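PDB 3AAM: endonuclease IV from Thermus thermophilus, which cleaves phosphodiester bonds at apurinic or apyrimidinic sites in DNA, leaving a 3'-hydroxyl and a 5'-terminal sugar phosphate, as a step in DNA repair. Local coordinates for residues H219-Q224 and L247-G252; L205-G210 and G225-G230; P2-H7 and W258-F263; L28-I33 and G63-I68. All blocks are in the same frame, centred on the assembly; numbering follows the deposited sequence.

All four contacts reach the curled sheet of one TIM barrel. Interaction 3 spans almost the whole chain, setting strand 3-6 against helix 253-267, and the other three fall between its ends. Interaction 4 comes first, joining the neighbouring strands 31-34 and 66-69; later, the segments of interactions 1 and 2 alternate along the chain. The centres of 1 and 2 lie about 9 Å apart, bridged by backbone pairing of A220 with D207, whereas interactions 2 and 4, centres about 22 Å apart, do not touch. Interactions 1 and 4 have centres about 17 Å apart; E248 hydrogen-bonds to Q32 and accepts at its backbone O from metal-binding H219, so two bonds join the metal site to strand 31-34.

Interaction 1 of 4, residues H219-Q224 and L247-G252; sequences HAHLLQ and LETPRG. With MN (manganese (II) ion), chain B.
The imidazole of H219 lies alongside the end of E248 at the metal site of this TIM barrel, H219 CE1 3.4 Å from E248 OE1 and the near-parallel ring and carboxylate planes, 10° apart, offset from each other. Both ring nitrogens are engaged. H219 NE2 coordinates the manganese ion at 2.3 Å, a site that D217 and H172 share, while H219 ND1 donates to the backbone oxygen E248 O at 2.8 Å. That bond is fairly straight, with an N-H...O angle of 159°, and the acceptor lies just 4° out of the ring plane, which fixes the rotation of the imidazole. As a second-shell acceptor, E248 O would also be expected to make NE2 a somewhat better electron donor to the metal. The E248 carboxylate has its own restraint: OE2 is hydrogen-bonded to Q32 NE2.

Two residues on, H221 reaches across to the same loop, which leads from strand 244-247 to helix 253-267. Its ND1 and T249 OG1 share a hydrogen bond of 2.8 Å, the hydroxyl occupying the crowded position between backbone N and carbonyl carbon. At the edge of the same ring, H221 CE1 comes to 3.2 Å from P250 O. The methyl T249 CG2 turns instead to A220 O, 3.5 Å away. H221 also opens a type II beta turn that runs to Q224, and L222 CG packs obliquely against L247 CD2 at 3.9 Å.

Interaction 2 of 4, residues L205-G210 and G225-G230; sequences LNDSVG and GKIGEG
D207 OD1 is gripped by two backbone N-H groups, that of I227 at 2.8 Å on its syn lone pair and that of S208 at 2.6 Å on its anti lone pair. The carboxylate belongs to strand 202-208 of the TIM barrel and organises the loop that leads into helix 230-235, closing with a type II' beta turn from I227 to G230. With CG anti to the backbone N (chi1 -161°), the carboxylate turns toward the N-H groups of that loop. G228 N donates to OD2 of D207 at 3.1 Å from 28° out of the carboxylate plane; G225 N makes a weak bond to the same oxygen from the other face, at 3.0 Å. A water donates to both OD2 and G228 O. Fit is close at G225, where a CB would clash with D207 OD1 and S208 O. An alanine in place of D207 would take the acceptor from the amides of S208, I227 and G228, and would probably loosen the turn before the helix.

K226 N also donates to S208 O at 2.8 Å, in the carbonyl plane with an N-H...O angle of 163°. S208 OG donates to G210 O at 2.7 Å, from above the carbonyl plane.

Interaction 3 of 4, residues P2-H7 and W258-F263; sequences PRYGFH and WNLRVF
The first strand and last helix of the TIM barrel meet here, helix 253-267 lying along the outside of strand 3-6. The short axes of strand 3-6 and helix 258-263 approach to 9.9 Å and run at 172°, nearly antiparallel, and no hydrogen bond crosses the contact: it is apolar side-chain packing.

Y4 and F263 slide past each other in opposite directions. Their rings are turned 29° apart and displaced, with centroids 5.2 Å apart, so they hardly overlap. The better-centred partner is Y4 CB, which makes a CH-pi contact 3.8 Å from the centroid of the F263 ring. Y4 reaches this position with CG in the crowded place between backbone N and carbonyl carbon; F263 has a chi1 of -95°, away from the staggered positions, which suggests some torsional strain. In turn F263 CB lies over one face of the Y4 ring, and L260 CD2 touches its edge at Y4 CE1, 3.8 Å away.

F6 leans in from further along the strand. Its CZ packs on L260 CG at 3.6 Å and its CE1 on N259 CB, also at 3.6 Å. F6 CE1 stands near the edge of the F263 ring too.

Y4 OH is hydrogen-bonded to R264 NE, one residue along the helix. L247, on strand 244-247 parallel to strand 3-6, touches F6, N259 and F263, while F235 of helix 230-235 brings its ring against that of F263.

Interaction 4 of 4, residues L28-I33 and G63-I68; sequences LTAFQI and GLPAVI
F31 holds CG in the crowded position between backbone N and carbonyl carbon (chi1 71°), and I33 does the same with CG1 (chi1 56°). In F31 this lays the ring over A66, whose CB makes a CH-pi contact 4.1 Å from the ring centroid, offset toward the rim; I33 CG2 meets the ring at its edge, in plane. In I33 it brings CG1 to 3.9 Å from I68 CG1.

The backbones between these groups pair in parallel, with the short strand axes 24° apart. F31 N donates to P65 O at 3.1 Å, V67 N to F31 O at 3.0 Å, and I33 N to V67 O at 2.9 Å. The first and last bonds run nearly along the C=O axis of their acceptors. These are the two strands of a beta-alpha-beta unit of the TIM barrel, strand 31-34, helix 48-60 and strand 66-69. F31, A66, I33 and I68 share the face that carries the helices, F31 touching V20 and A23 of helix 15-26 and F54 of helix 48-60. An alanine at F31 would remove the ring over A66 CB and would probably loosen the packing of both helices on the sheet.

On the other face Q32, extended with CG anti to the backbone N, brings OE1 to 3.7 Å from V67 CG1, while its NE2 is hydrogen-bonded to E248 OE2. Ahead of the strands, L64 CD2 presses tightly on L28 O at 3.0 Å.

Interaction 1 of 4, residues H219-Q224 and L247-G252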
# COMPACT_ATOMS: atom_id res chain seq x y z
N HIS A 219 -5.13 9.77 7.59
CA HIS A 219 -5.78 9.71 6.28
C HIS A 219 -7.16 10.35 6.28
O HIS A 219 -7.86 10.36 7.30
CB HIS A 219 -5.95 8.26 5.82
CG HIS A 219 -4.70 7.44 5.86
ND1 HIS A 219 -4.70 6.09 5.57
CD2 HIS A 219 -3.42 7.76 6.17
CE1 HIS A 219 -3.47 5.62 5.70
NE2 HIS A 219 -2.68 6.61 6.07
N ALA A 220 -7.55 10.87 5.12
CA ALA A 220 -8.85 11.49 4.93
C ALA A 220 -9.39 11.02 3.58
O ALA A 220 -8.62 10.73 2.66
CB ALA A 220 -8.73 13.01 4.94
N HIS A 221 -10.72 10.94 3.48
CA HIS A 221 -11.38 10.53 2.24
C HIS A 221 -11.04 11.52 1.13
O HIS A 221 -10.56 12.63 1.39
CB HIS A 221 -12.90 10.52 2.42
CG HIS A 221 -13.39 9.56 3.46
ND1 HIS A 221 -13.14 8.20 3.40
CD2 HIS A 221 -14.13 9.75 4.58
CE1 HIS A 221 -13.70 7.60 4.43
NE2 HIS A 221 -14.31 8.52 5.16
N LEU A 222 -11.30 11.13 -0.11
CA LEU A 222 -11.03 12.01 -1.24
C LEU A 222 -11.83 13.30 -1.09
O LEU A 222 -13.00 13.28 -0.70
CB LEU A 222 -11.39 11.31 -2.55
CG LEU A 222 -10.65 9.99 -2.78
CD1 LEU A 222 -11.13 9.35 -4.07
CD2 LEU A 222 -9.14 10.23 -2.83
N LEU A 223 -11.17 14.42 -1.37
CA LEU A 223 -11.75 15.76 -1.26
C LEU A 223 -12.09 16.20 0.16
O LEU A 223 -12.61 17.29 0.36
CB LEU A 223 -13.01 15.87 -2.13
CG LEU A 223 -12.82 15.73 -3.65
CD1 LEU A 223 -14.13 16.09 -4.36
CD2 LEU A 223 -11.71 16.64 -4.13
N GLN A 224 -11.77 15.37 1.15
CA GLN A 224 -12.07 15.72 2.54
C GLN A 224 -10.85 16.11 3.38
O GLN A 224 -10.97 16.35 4.58
CB GLN A 224 -12.82 14.57 3.22
CG GLN A 224 -14.22 14.35 2.67
CD GLN A 224 -14.99 13.30 3.44
OE1 GLN A 224 -14.68 13.03 4.60
NE2 GLN A 224 -16.01 12.73 2.81
N LEU A 247 -7.19 3.58 -1.82
CA LEU A 247 -7.54 4.55 -0.79
C LEU A 247 -7.66 3.75 0.50
O LEU A 247 -8.22 2.64 0.50
CB LEU A 247 -8.87 5.23 -1.12
CG LEU A 247 -9.36 6.26 -0.10
CD1 LEU A 247 -8.38 7.42 0.01
CD2 LEU A 247 -10.74 6.76 -0.52
N GLU A 248 -7.13 4.29 1.60
CA GLU A 248 -7.17 3.61 2.89
C GLU A 248 -7.86 4.49 3.92
O GLU A 248 -7.21 5.17 4.71
CB GLU A 248 -5.74 3.30 3.36
CG GLU A 248 -4.88 2.56 2.35
CD GLU A 248 -3.47 2.35 2.85
OE1 GLU A 248 -2.85 3.33 3.32
OE2 GLU A 248 -2.97 1.21 2.78
N THR A 249 -9.19 4.49 3.90
CA THR A 249 -9.97 5.31 4.83
C THR A 249 -11.16 4.51 5.34
O THR A 249 -11.42 3.41 4.87
CB THR A 249 -10.46 6.58 4.13
OG1 THR A 249 -11.24 6.21 2.98
CG2 THR A 249 -9.28 7.43 3.69
N PRO A 250 -11.89 5.05 6.33
CA PRO A 250 -13.05 4.34 6.88
C PRO A 250 -14.01 3.82 5.81
O PRO A 250 -14.31 4.51 4.84
CB PRO A 250 -13.68 5.39 7.79
CG PRO A 250 -12.47 6.10 8.32
CD PRO A 250 -11.65 6.31 7.06
N ARG A 251 -14.51 2.60 6.03
CA ARG A 251 -15.40 1.94 5.08
C ARG A 251 -16.86 1.97 5.50
O ARG A 251 -17.18 2.01 6.68
CB ARG A 251 -14.96 0.49 4.91
CG ARG A 251 -13.53 0.32 4.40
CD ARG A 251 -13.44 0.71 2.94
NE ARG A 251 -14.59 0.19 2.21
CZ ARG A 251 -14.88 -1.10 2.10
NH1 ARG A 251 -14.10 -2.02 2.66
NH2 ARG A 251 -16.00 -1.47 1.49
N GLY A 252 -17.75 1.92 4.51
CA GLY A 252 -19.17 1.92 4.78
C GLY A 252 -19.95 2.33 3.55
O GLY A 252 -19.37 2.91 2.63
MN MN B . -0.67 6.25 7.11
O HOH W 1 -2.05 5.52 9.07

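Interaction 2 of 4, residues L205-G210 and G225-G230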
# COMPACT_ATOMS: atom_id res chain seq x y z
N LEU A 205 -3.44 6.54 -2.38
CA LEU A 205 -3.95 7.88 -2.65
C LEU A 205 -4.80 8.43 -1.52
O LEU A 205 -5.98 8.74 -1.69
CB LEU A 205 -4.75 7.86 -3.96
CG LEU A 205 -4.97 9.20 -4.67
CD1 LEU A 205 -3.65 9.69 -5.26
CD2 LEU A 205 -6.00 9.02 -5.77
N ASN A 206 -4.18 8.55 -0.35
CA ASN A 206 -4.85 9.06 0.84
C ASN A 206 -4.79 10.58 0.93
O ASN A 206 -3.76 11.18 0.63
CB ASN A 206 -4.17 8.49 2.09
CG ASN A 206 -4.31 6.99 2.19
OD1 ASN A 206 -3.33 6.27 2.44
ND2 ASN A 206 -5.52 6.50 2.00
N ASP A 207 -5.90 11.21 1.32
CA ASP A 207 -5.85 12.65 1.51
C ASP A 207 -5.32 12.76 2.94
O ASP A 207 -5.19 11.75 3.63
CB ASP A 207 -7.22 13.31 1.37
CG ASP A 207 -7.11 14.81 1.10
OD1 ASP A 207 -6.13 15.43 1.57
OD2 ASP A 207 -8.00 15.37 0.42
N SER A 208 -5.04 13.98 3.39
CA SER A 208 -4.46 14.18 4.71
C SER A 208 -5.20 15.15 5.62
O SER A 208 -5.63 16.22 5.19
CB SER A 208 -3.02 14.65 4.52
OG SER A 208 -2.41 15.06 5.74
N VAL A 209 -5.34 14.77 6.89
CA VAL A 209 -5.97 15.62 7.88
C VAL A 209 -4.90 16.62 8.32
O VAL A 209 -5.18 17.79 8.56
CB VAL A 209 -6.46 14.81 9.10
CG1 VAL A 209 -6.90 15.76 10.22
CG2 VAL A 209 -7.61 13.91 8.71
N GLY A 210 -3.67 16.13 8.41
CA GLY A 210 -2.56 16.98 8.82
C GLY A 210 -2.09 17.91 7.72
O GLY A 210 -2.29 17.64 6.53
N GLY A 225 -9.69 16.17 2.73
CA GLY A 225 -8.47 16.52 3.44
C GLY A 225 -7.84 17.82 2.95
O GLY A 225 -8.48 18.60 2.25
N LYS A 226 -6.58 18.02 3.31
CA LYS A 226 -5.86 19.24 2.94
C LYS A 226 -5.23 19.20 1.55
O LYS A 226 -4.79 20.23 1.05
CB LYS A 226 -4.78 19.54 3.98
CG LYS A 226 -5.30 19.63 5.41
CD LYS A 226 -6.40 20.67 5.53
CE LYS A 226 -6.97 20.71 6.95
NZ LYS A 226 -8.18 21.59 7.03
N ILE A 227 -5.18 18.03 0.93
CA ILE A 227 -4.60 17.93 -0.40
C ILE A 227 -5.67 18.22 -1.45
O ILE A 227 -5.40 18.86 -2.46
CB ILE A 227 -3.99 16.53 -0.64
CG1 ILE A 227 -2.95 16.25 0.44
CG2 ILE A 227 -3.34 16.49 -2.03
CD1 ILE A 227 -2.38 14.84 0.41
N GLY A 228 -6.89 17.76 -1.18
CA GLY A 228 -8.00 18.01 -2.09
C GLY A 228 -7.79 17.58 -3.53
O GLY A 228 -7.40 16.44 -3.80
N GLU A 229 -8.06 18.49 -4.46
CA GLU A 229 -7.92 18.18 -5.88
C GLU A 229 -6.48 17.87 -6.29
O GLU A 229 -6.23 17.45 -7.41
CB GLU A 229 -8.48 19.32 -6.73
CG GLU A 229 -9.99 19.52 -6.55
CD GLU A 229 -10.81 18.36 -7.11
OE1 GLU A 229 -10.24 17.30 -7.41
OE2 GLU A 229 -12.05 18.52 -7.23
N GLY A 230 -5.54 18.08 -5.37
CA GLY A 230 -4.16 17.76 -5.67
C GLY A 230 -4.06 16.28 -5.99
O GLY A 230 -3.25 15.86 -6.81
O HOH W 2 -8.62 14.68 -2.08

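Interaction 3 of 4, residues P2-H7 and W258-F263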
# COMPACT_ATOMS: atom_id res chain seq x y z
N PRO A 2 -6.19 4.48 -15.04
CA PRO A 2 -5.65 3.95 -13.77
C PRO A 2 -6.70 3.16 -12.99
O PRO A 2 -7.87 3.53 -12.96
CB PRO A 2 -5.16 5.14 -12.97
CG PRO A 2 -6.09 6.25 -13.49
CD PRO A 2 -6.20 5.95 -15.00
N ARG A 3 -6.25 2.08 -12.35
CA ARG A 3 -7.14 1.24 -11.55
C ARG A 3 -7.29 1.83 -10.15
O ARG A 3 -6.37 2.49 -9.65
CB ARG A 3 -6.60 -0.18 -11.50
CG ARG A 3 -6.71 -0.91 -12.84
CD ARG A 3 -6.02 -2.26 -12.84
NE ARG A 3 -6.28 -3.00 -14.07
CZ ARG A 3 -7.41 -3.67 -14.33
NH1 ARG A 3 -8.39 -3.70 -13.43
NH2 ARG A 3 -7.55 -4.29 -15.49
N TYR A 4 -8.44 1.59 -9.53
CA TYR A 4 -8.70 2.14 -8.21
C TYR A 4 -9.46 1.18 -7.31
O TYR A 4 -10.24 0.34 -7.78
CB TYR A 4 -9.50 3.44 -8.35
CG TYR A 4 -10.86 3.23 -8.98
CD1 TYR A 4 -11.98 2.99 -8.20
CD2 TYR A 4 -11.00 3.19 -10.37
CE1 TYR A 4 -13.22 2.71 -8.78
CE2 TYR A 4 -12.23 2.91 -10.96
CZ TYR A 4 -13.33 2.67 -10.16
OH TYR A 4 -14.55 2.38 -10.74
N GLY A 5 -9.24 1.31 -6.01
CA GLY A 5 -9.92 0.43 -5.07
C GLY A 5 -9.75 0.85 -3.63
O GLY A 5 -9.15 1.89 -3.33
N PHE A 6 -10.30 0.03 -2.74
CA PHE A 6 -10.25 0.27 -1.30
C PHE A 6 -9.59 -0.91 -0.62
O PHE A 6 -9.24 -1.91 -1.26
CB PHE A 6 -11.66 0.35 -0.70
CG PHE A 6 -12.55 1.38 -1.31
CD1 PHE A 6 -12.10 2.68 -1.53
CD2 PHE A 6 -13.88 1.07 -1.59
CE1 PHE A 6 -12.96 3.66 -2.02
CE2 PHE A 6 -14.75 2.04 -2.08
CZ PHE A 6 -14.29 3.33 -2.30
N HIS A 7 -9.44 -0.79 0.69
CA HIS A 7 -8.92 -1.87 1.49
C HIS A 7 -10.19 -2.59 1.95
O HIS A 7 -11.06 -1.98 2.59
CB HIS A 7 -8.15 -1.36 2.70
CG HIS A 7 -7.45 -2.44 3.45
ND1 HIS A 7 -8.13 -3.39 4.18
CD2 HIS A 7 -6.14 -2.77 3.54
CE1 HIS A 7 -7.27 -4.26 4.68
NE2 HIS A 7 -6.05 -3.90 4.31
N TRP A 258 -19.25 7.98 -1.58
CA TRP A 258 -18.56 9.26 -1.75
C TRP A 258 -17.25 9.07 -2.51
O TRP A 258 -17.02 9.70 -3.54
CB TRP A 258 -18.28 9.89 -0.37
CG TRP A 258 -17.44 11.14 -0.39
CD1 TRP A 258 -16.10 11.24 -0.70
CD2 TRP A 258 -17.87 12.48 -0.08
NE1 TRP A 258 -15.69 12.55 -0.60
CE2 TRP A 258 -16.75 13.33 -0.23
CE3 TRP A 258 -19.10 13.04 0.30
CZ2 TRP A 258 -16.82 14.71 -0.01
CZ3 TRP A 258 -19.17 14.41 0.52
CH2 TRP A 258 -18.03 15.23 0.36
N ASN A 259 -16.41 8.19 -2.00
CA ASN A 259 -15.12 7.94 -2.64
C ASN A 259 -15.23 7.40 -4.05
O ASN A 259 -14.46 7.80 -4.92
CB ASN A 259 -14.29 7.01 -1.75
CG ASN A 259 -13.87 7.68 -0.46
OD1 ASN A 259 -13.98 7.10 0.62
ND2 ASN A 259 -13.38 8.91 -0.57
N LEU A 260 -16.16 6.49 -4.30
CA LEU A 260 -16.31 5.95 -5.65
C LEU A 260 -16.79 7.02 -6.62
O LEU A 260 -16.36 7.06 -7.78
CB LEU A 260 -17.28 4.76 -5.64
CG LEU A 260 -16.74 3.50 -4.97
CD1 LEU A 260 -17.82 2.44 -4.89
CD2 LEU A 260 -15.53 2.99 -5.74
N ARG A 261 -17.68 7.90 -6.17
CA ARG A 261 -18.16 8.97 -7.03
C ARG A 261 -17.02 9.91 -7.40
O ARG A 261 -16.95 10.39 -8.53
CB ARG A 261 -19.32 9.71 -6.34
CG ARG A 261 -20.66 8.97 -6.48
CD ARG A 261 -21.65 9.39 -5.41
NE ARG A 261 -21.88 10.83 -5.41
CZ ARG A 261 -22.73 11.47 -6.20
NH1 ARG A 261 -23.47 10.81 -7.08
NH2 ARG A 261 -22.85 12.79 -6.11
N VAL A 262 -16.11 10.16 -6.47
CA VAL A 262 -14.98 11.04 -6.77
C VAL A 262 -13.98 10.33 -7.71
O VAL A 262 -13.54 10.91 -8.70
CB VAL A 262 -14.27 11.50 -5.48
CG1 VAL A 262 -13.07 12.37 -5.83
CG2 VAL A 262 -15.26 12.29 -4.62
N PHE A 263 -13.65 9.07 -7.42
CA PHE A 263 -12.73 8.31 -8.27
C PHE A 263 -13.24 8.27 -9.70
O PHE A 263 -12.51 8.52 -10.64
CB PHE A 263 -12.60 6.86 -7.79
CG PHE A 263 -11.43 6.60 -6.88
CD1 PHE A 263 -10.14 6.97 -7.25
CD2 PHE A 263 -11.62 5.92 -5.68
CE1 PHE A 263 -9.05 6.67 -6.42
CE2 PHE A 263 -10.54 5.62 -4.85
CZ PHE A 263 -9.26 5.99 -5.22

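Interaction 4 of 4, residues L28-I33 and G63-I68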
# COMPACT_ATOMS: atom_id res chain seq x y z
N LEU A 28 -14.99 -2.07 -8.20
CA LEU A 28 -13.60 -1.62 -8.07
C LEU A 28 -12.76 -2.25 -9.17
O LEU A 28 -13.14 -3.27 -9.74
CB LEU A 28 -13.01 -2.05 -6.72
CG LEU A 28 -13.76 -1.71 -5.44
CD1 LEU A 28 -12.94 -2.16 -4.25
CD2 LEU A 28 -14.01 -0.21 -5.37
N THR A 29 -11.62 -1.64 -9.48
CA THR A 29 -10.74 -2.21 -10.50
C THR A 29 -9.40 -2.63 -9.91
O THR A 29 -8.45 -2.93 -10.63
CB THR A 29 -10.55 -1.26 -11.71
OG1 THR A 29 -10.17 0.04 -11.25
CG2 THR A 29 -11.86 -1.15 -12.49
N ALA A 30 -9.36 -2.67 -8.58
CA ALA A 30 -8.19 -3.08 -7.82
C ALA A 30 -8.62 -3.13 -6.36
O ALA A 30 -9.62 -2.50 -5.99
CB ALA A 30 -7.06 -2.07 -7.99
N PHE A 31 -7.91 -3.89 -5.54
CA PHE A 31 -8.24 -3.95 -4.12
C PHE A 31 -7.07 -4.36 -3.25
O PHE A 31 -6.05 -4.86 -3.75
CB PHE A 31 -9.46 -4.87 -3.88
CG PHE A 31 -9.19 -6.33 -4.06
CD1 PHE A 31 -8.78 -7.13 -2.99
CD2 PHE A 31 -9.35 -6.93 -5.31
CE1 PHE A 31 -8.55 -8.50 -3.16
CE2 PHE A 31 -9.11 -8.29 -5.49
CZ PHE A 31 -8.71 -9.08 -4.41
N GLN A 32 -7.21 -4.13 -1.96
CA GLN A 32 -6.18 -4.44 -0.99
C GLN A 32 -6.80 -5.13 0.22
O GLN A 32 -7.93 -4.84 0.58
CB GLN A 32 -5.50 -3.13 -0.56
CG GLN A 32 -4.46 -3.27 0.53
CD GLN A 32 -3.74 -1.96 0.80
OE1 GLN A 32 -2.87 -1.56 0.04
NE2 GLN A 32 -4.13 -1.28 1.87
N ILE A 33 -6.05 -6.05 0.82
CA ILE A 33 -6.50 -6.79 1.99
C ILE A 33 -5.31 -7.04 2.91
O ILE A 33 -4.16 -6.79 2.54
CB ILE A 33 -7.06 -8.17 1.61
CG1 ILE A 33 -6.00 -8.95 0.82
CG2 ILE A 33 -8.34 -8.03 0.80
CD1 ILE A 33 -6.35 -10.43 0.61
N GLY A 63 -9.70 -10.42 -12.90
CA GLY A 63 -8.34 -10.58 -12.40
C GLY A 63 -7.79 -9.25 -11.91
O GLY A 63 -6.67 -8.86 -12.24
N LEU A 64 -8.60 -8.56 -11.11
CA LEU A 64 -8.22 -7.26 -10.57
C LEU A 64 -6.94 -7.32 -9.76
O LEU A 64 -6.75 -8.22 -8.94
CB LEU A 64 -9.33 -6.72 -9.67
CG LEU A 64 -10.60 -6.14 -10.27
CD1 LEU A 64 -11.26 -7.13 -11.22
CD2 LEU A 64 -11.54 -5.78 -9.13
N PRO A 65 -6.04 -6.35 -9.97
CA PRO A 65 -4.77 -6.31 -9.24
C PRO A 65 -5.08 -6.29 -7.75
O PRO A 65 -5.99 -5.58 -7.30
CB PRO A 65 -4.14 -5.01 -9.71
CG PRO A 65 -4.66 -4.87 -11.10
CD PRO A 65 -6.11 -5.26 -10.96
N ALA A 66 -4.32 -7.06 -6.99
CA ALA A 66 -4.52 -7.13 -5.56
C ALA A 66 -3.25 -6.80 -4.81
O ALA A 66 -2.14 -7.01 -5.31
CB ALA A 66 -5.01 -8.52 -5.17
N VAL A 67 -3.41 -6.27 -3.60
CA VAL A 67 -2.29 -5.91 -2.77
C VAL A 67 -2.55 -6.39 -1.35
O VAL A 67 -3.67 -6.27 -0.85
CB VAL A 67 -2.10 -4.37 -2.69
CG1 VAL A 67 -0.89 -4.04 -1.83
CG2 VAL A 67 -1.97 -3.78 -4.07
N ILE A 68 -1.53 -6.95 -0.71
CA ILE A 68 -1.66 -7.38 0.67
C ILE A 68 -0.87 -6.38 1.50
O ILE A 68 0.30 -6.11 1.22
CB ILE A 68 -1.11 -8.82 0.89
CG1 ILE A 68 -2.18 -9.83 0.46
CG2 ILE A 68 -0.72 -9.02 2.35
CD1 ILE A 68 -1.76 -11.28 0.57